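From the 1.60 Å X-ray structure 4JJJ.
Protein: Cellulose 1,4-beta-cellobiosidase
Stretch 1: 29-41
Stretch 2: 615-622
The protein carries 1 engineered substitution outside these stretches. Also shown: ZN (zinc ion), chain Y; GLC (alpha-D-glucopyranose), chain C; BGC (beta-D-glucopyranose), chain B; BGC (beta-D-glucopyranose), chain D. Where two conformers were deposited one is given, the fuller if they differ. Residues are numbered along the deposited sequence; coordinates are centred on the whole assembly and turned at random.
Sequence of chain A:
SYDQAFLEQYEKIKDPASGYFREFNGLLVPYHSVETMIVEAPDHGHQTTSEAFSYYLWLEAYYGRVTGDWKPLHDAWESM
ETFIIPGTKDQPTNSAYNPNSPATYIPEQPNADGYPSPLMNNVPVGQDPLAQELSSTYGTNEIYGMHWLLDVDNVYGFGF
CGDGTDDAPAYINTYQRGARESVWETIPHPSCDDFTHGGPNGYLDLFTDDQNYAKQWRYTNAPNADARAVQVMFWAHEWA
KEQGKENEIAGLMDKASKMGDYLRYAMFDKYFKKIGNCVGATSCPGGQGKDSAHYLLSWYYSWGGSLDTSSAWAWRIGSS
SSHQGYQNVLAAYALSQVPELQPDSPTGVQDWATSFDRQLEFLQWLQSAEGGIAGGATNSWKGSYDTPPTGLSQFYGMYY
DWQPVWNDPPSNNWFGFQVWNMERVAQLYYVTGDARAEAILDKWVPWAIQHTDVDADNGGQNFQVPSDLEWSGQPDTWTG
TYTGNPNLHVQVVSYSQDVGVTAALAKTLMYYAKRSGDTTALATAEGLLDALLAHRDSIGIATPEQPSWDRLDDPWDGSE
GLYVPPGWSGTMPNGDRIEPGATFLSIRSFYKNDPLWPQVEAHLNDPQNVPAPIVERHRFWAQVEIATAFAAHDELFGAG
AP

Stretch 1 29-41: VPYHSVETMIVEA
Stretch 2 615-622: VERHRFWA

Carboxylates that answer two donors at once often fix the geometry of a contact between distant chain segments, and the pairing of residues 29-41 with 615-622 illustrates this twice. Glu40 (chi1 p, chi2 t) meets the guanidinium of Arg619 side-on, through NE and NH2, in a salt bridge: NH2 of Arg619 donates to OE1 of Glu40 at 2.9 Å, and NE of Arg619 to OE2 of Glu40 at 3.0 Å. Arg619 reaches it with chi1 m, chi2 and chi3 t and chi4 at 86°, its CA-to-CB bond pointing away while its end returns. The same OE2 of Glu40 accepts from NE2 of His32 (2.9 Å) and from O2 of the chain D glucose (2.7 Å), which also accepts from NE1 of Trp621 (3.0 Å), so the contact forms part of a sugar site.

Glu35 (m, p, chi3 22°) grips His618 similarly: OE1 of Glu35 takes the backbone N of His618 and OE2 the ring ND1, each at 2.8 Å and nearly linear, with His618 at chi1 m, chi2 89°.

Beside these clamps the backbones run antiparallel through a single bridge, Ser33 with Arg619, their CA atoms 4.1 Å apart. N of Phe620 donates to O of His32 (2.8 Å), and N of Val34 to O of His618 (3.0 Å). Ser33 is extended (phi/psi -156/160); Arg619 (-75/130) holds the N-cap position, right before the helix that starts at Phe620 (-52/-52).

Arg617, extended through chi1 m and chi2 to chi4 t, sends NH2 to O of Met37 (3.0 Å); one water links its NE to that carbonyl, another its NH1 to OE1 of Glu40.

Packing completes the contact. CB of Ile38 covers one face of the Arg617 guanidinium, 3.8 Å from NH2 of Arg617. CB of Pro30 sits almost centrally over the Phe620 ring (t, 76°), 3.8 Å from CE2 of Phe620.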

# COMPACT_ATOMS: atom_id res chain seq x y z
N VAL A 29 6.56 13.44 11.38
CA VAL A 29 5.52 12.74 10.61
C VAL A 29 5.60 13.21 9.16
O VAL A 29 5.38 14.38 8.84
CB VAL A 29 4.12 13.01 11.19
CG1 VAL A 29 3.00 12.31 10.35
CG2 VAL A 29 4.03 12.56 12.61
N PRO A 30 5.96 12.30 8.24
CA PRO A 30 6.07 12.71 6.84
C PRO A 30 4.71 12.93 6.22
O PRO A 30 3.76 12.24 6.57
CB PRO A 30 6.72 11.51 6.14
CG PRO A 30 6.27 10.34 6.97
CD PRO A 30 6.33 10.90 8.42
N TYR A 31 4.61 13.88 5.32
CA TYR A 31 3.44 14.05 4.48
C TYR A 31 3.54 13.12 3.31
O TYR A 31 4.61 12.70 2.93
CB TYR A 31 3.40 15.48 3.97
CG TYR A 31 3.22 16.60 5.00
CD1 TYR A 31 2.13 16.62 5.89
CD2 TYR A 31 4.09 17.65 5.03
CE1 TYR A 31 1.91 17.68 6.74
CE2 TYR A 31 3.88 18.69 5.91
CZ TYR A 31 2.81 18.67 6.73
OH TYR A 31 2.59 19.77 7.61
N HIS A 32 2.40 12.88 2.64
CA HIS A 32 2.40 12.15 1.36
C HIS A 32 3.29 12.87 0.34
O HIS A 32 4.09 12.29 -0.35
CB HIS A 32 0.99 11.97 0.84
CG HIS A 32 0.99 11.32 -0.52
ND1 HIS A 32 1.25 9.98 -0.71
CD2 HIS A 32 0.71 11.83 -1.75
CE1 HIS A 32 1.17 9.69 -1.98
NE2 HIS A 32 0.81 10.78 -2.65
N SER A 33 3.15 14.20 0.33
CA SER A 33 3.95 15.06 -0.58
C SER A 33 4.07 16.45 -0.04
O SER A 33 3.29 16.92 0.76
CB SER A 33 3.35 15.10 -2.00
OG SER A 33 2.01 15.52 -1.93
N VAL A 34 5.08 17.16 -0.54
CA VAL A 34 5.26 18.55 -0.16
C VAL A 34 4.07 19.40 -0.62
O VAL A 34 3.49 20.19 0.21
CB VAL A 34 6.59 19.10 -0.73
CG1 VAL A 34 6.64 20.60 -0.55
CG2 VAL A 34 7.80 18.47 -0.09
N GLU A 35 3.64 19.17 -1.83
CA GLU A 35 2.52 19.85 -2.46
C GLU A 35 1.23 19.29 -1.89
O GLU A 35 1.13 18.09 -1.68
CB GLU A 35 2.58 19.74 -4.02
CG GLU A 35 3.83 20.27 -4.68
CD GLU A 35 5.04 19.33 -4.54
OE1 GLU A 35 4.84 18.10 -4.31
OE2 GLU A 35 6.16 19.91 -4.71
N THR A 36 0.21 20.15 -1.69
CA THR A 36 -1.02 19.75 -1.10
C THR A 36 -2.05 19.20 -2.06
O THR A 36 -2.82 18.35 -1.68
CB THR A 36 -1.59 20.88 -0.27
OG1 THR A 36 -1.61 22.08 -1.08
CG2 THR A 36 -0.83 21.04 1.02
N MET A 37 -2.08 19.71 -3.29
CA MET A 37 -3.16 19.30 -4.28
C MET A 37 -2.70 18.11 -5.10
O MET A 37 -2.00 18.27 -6.13
CB MET A 37 -3.63 20.44 -5.14
CG MET A 37 -4.83 20.07 -6.06
SD MET A 37 -5.70 21.50 -6.73
CE MET A 37 -6.92 20.67 -7.71
N ILE A 38 -3.14 16.94 -4.66
CA ILE A 38 -2.74 15.71 -5.24
C ILE A 38 -3.78 14.68 -4.88
O ILE A 38 -4.17 14.55 -3.72
CB ILE A 38 -1.29 15.28 -4.76
CG1 ILE A 38 -0.86 13.95 -5.43
CG2 ILE A 38 -1.19 15.22 -3.27
CD1 ILE A 38 0.63 13.77 -5.32
N VAL A 39 -4.27 13.94 -5.89
CA VAL A 39 -5.36 13.02 -5.71
C VAL A 39 -5.06 11.72 -6.51
O VAL A 39 -5.04 11.70 -7.75
CB VAL A 39 -6.73 13.61 -6.19
CG1 VAL A 39 -7.84 12.65 -5.98
CG2 VAL A 39 -6.93 15.00 -5.46
N GLU A 40 -4.71 10.65 -5.77
CA GLU A 40 -4.21 9.44 -6.46
C GLU A 40 -4.41 8.16 -5.70
O GLU A 40 -4.67 7.11 -6.27
CB GLU A 40 -2.75 9.60 -6.93
CG GLU A 40 -1.73 9.84 -5.83
CD GLU A 40 -0.39 10.42 -6.33
OE1 GLU A 40 -0.33 10.91 -7.46
OE2 GLU A 40 0.55 10.24 -5.50
N ALA A 41 -4.24 8.18 -4.40
CA ALA A 41 -4.45 7.08 -3.50
C ALA A 41 -4.91 7.63 -2.17
O ALA A 41 -6.06 7.53 -1.89
CB ALA A 41 -3.29 6.07 -3.40
N VAL A 615 3.09 20.26 -13.30
CA VAL A 615 3.58 20.43 -11.94
C VAL A 615 4.84 19.57 -11.77
O VAL A 615 5.04 18.61 -12.50
CB VAL A 615 2.50 20.00 -10.92
CG1 VAL A 615 1.22 20.82 -11.04
CG2 VAL A 615 2.15 18.54 -11.02
N GLU A 616 5.67 19.93 -10.79
CA GLU A 616 6.87 19.18 -10.49
C GLU A 616 6.72 18.76 -9.02
O GLU A 616 6.96 19.59 -8.10
CB GLU A 616 8.16 19.93 -10.76
CG GLU A 616 8.35 20.21 -12.25
CD GLU A 616 9.71 20.40 -12.75
OE1 GLU A 616 10.65 20.17 -11.99
OE2 GLU A 616 9.78 20.65 -13.99
N ARG A 617 6.23 17.52 -8.76
CA ARG A 617 5.83 17.13 -7.43
C ARG A 617 6.98 16.41 -6.67
O ARG A 617 7.83 15.72 -7.29
CB ARG A 617 4.62 16.15 -7.51
CG ARG A 617 3.34 16.90 -7.85
CD ARG A 617 2.32 15.99 -8.39
NE ARG A 617 0.97 16.58 -8.28
CZ ARG A 617 -0.14 15.91 -8.62
NH1 ARG A 617 -0.07 14.73 -9.25
NH2 ARG A 617 -1.34 16.44 -8.37
N HIS A 618 6.93 16.54 -5.37
CA HIS A 618 7.91 15.95 -4.42
C HIS A 618 7.09 15.06 -3.48
O HIS A 618 6.76 15.39 -2.34
CB HIS A 618 8.63 17.07 -3.72
CG HIS A 618 9.35 17.95 -4.68
ND1 HIS A 618 8.71 19.02 -5.24
CD2 HIS A 618 10.60 17.94 -5.25
CE1 HIS A 618 9.50 19.62 -6.11
NE2 HIS A 618 10.67 19.02 -6.09
N ARG A 619 6.79 13.82 -3.92
CA ARG A 619 6.17 12.75 -3.14
C ARG A 619 7.22 12.19 -2.21
O ARG A 619 8.29 11.87 -2.63
CB ARG A 619 5.63 11.65 -4.02
CG ARG A 619 4.46 12.11 -4.92
CD ARG A 619 4.14 10.93 -5.89
NE ARG A 619 3.01 11.28 -6.76
CZ ARG A 619 3.10 11.93 -7.90
NH1 ARG A 619 4.25 12.36 -8.35
NH2 ARG A 619 1.99 12.13 -8.58
N PHE A 620 6.86 12.09 -0.96
CA PHE A 620 7.84 11.58 0.05
C PHE A 620 8.48 10.25 -0.34
O PHE A 620 9.71 10.09 -0.35
CB PHE A 620 7.22 11.51 1.41
CG PHE A 620 8.18 11.11 2.51
CD1 PHE A 620 9.12 12.04 3.01
CD2 PHE A 620 8.24 9.83 3.04
CE1 PHE A 620 10.03 11.72 4.00
CE2 PHE A 620 9.16 9.50 4.02
CZ PHE A 620 10.06 10.44 4.50
N TRP A 621 7.65 9.30 -0.68
CA TRP A 621 8.11 7.96 -1.00
C TRP A 621 9.04 8.04 -2.18
O TRP A 621 10.01 7.34 -2.23
CB TRP A 621 6.97 7.02 -1.20
CG TRP A 621 6.17 7.06 -2.51
CD1 TRP A 621 4.96 7.59 -2.70
CD2 TRP A 621 6.57 6.53 -3.83
NE1 TRP A 621 4.55 7.41 -3.98
CE2 TRP A 621 5.49 6.73 -4.69
CE3 TRP A 621 7.68 5.81 -4.29
CZ2 TRP A 621 5.49 6.30 -5.99
CZ3 TRP A 621 7.68 5.37 -5.55
CH2 TRP A 621 6.59 5.62 -6.43
N ALA A 622 8.75 8.85 -3.17
CA ALA A 622 9.54 8.91 -4.40
C ALA A 622 10.91 9.52 -4.08
O ALA A 622 11.94 9.14 -4.64
CB ALA A 622 8.82 9.71 -5.48
ZN ZN Y . 11.60 20.36 -14.54
C1 GLC C . 0.93 8.31 -11.20
C2 GLC C . 0.11 7.11 -10.94
C3 GLC C . -0.27 7.03 -9.44
C4 GLC C . 0.98 7.07 -8.55
C5 GLC C . 1.78 8.30 -8.99
C6 GLC C . 3.11 8.49 -8.33
O1 GLC C . 0.07 9.32 -10.87
O2 GLC C . -1.19 7.25 -11.66
O3 GLC C . -1.09 5.90 -9.17
O4 GLC C . 0.59 7.27 -7.18
O5 GLC C . 2.08 8.22 -10.39
O6 GLC C . 3.92 7.42 -8.67
C2 BGC B . 0.15 6.59 -10.94
C3 BGC B . -0.23 6.58 -9.46
C4 BGC B . 0.97 6.96 -8.58
C5 BGC B . 1.77 8.20 -9.06
C6 BGC B . 3.13 8.34 -8.38
C1 BGC B . 0.87 7.86 -11.30
O1 BGC B . 1.26 7.73 -12.71
O2 BGC B . -1.13 6.44 -11.64
O3 BGC B . -0.73 5.29 -9.07
O4 BGC B . 0.59 7.22 -7.23
O5 BGC B . 2.03 8.10 -10.46
O6 BGC B . 4.02 7.30 -8.69
C2 BGC D . 0.84 6.77 -4.93
C3 BGC D . 1.16 5.72 -3.87
C4 BGC D . 0.38 4.40 -4.16
C5 BGC D . 0.49 3.97 -5.64
C6 BGC D . -0.43 2.80 -5.92
C1 BGC D . 1.03 6.23 -6.33
O2 BGC D . 1.70 7.89 -4.77
O3 BGC D . 0.84 6.28 -2.58
O4 BGC D . 0.88 3.38 -3.28
O5 BGC D . 0.16 5.09 -6.46
O6 BGC D . -1.77 3.12 -5.61
O HOH W 1 4.82 9.62 0.05
O HOH W 2 0.51 19.00 -6.90
O HOH W 3 -3.38 14.48 -8.63
O HOH W 4 -1.73 12.33 -9.27
O HOH W 5 12.36 18.50 -14.25
O HOH W 6 13.04 21.75 -14.19
O HOH W 7 11.40 20.62 -16.46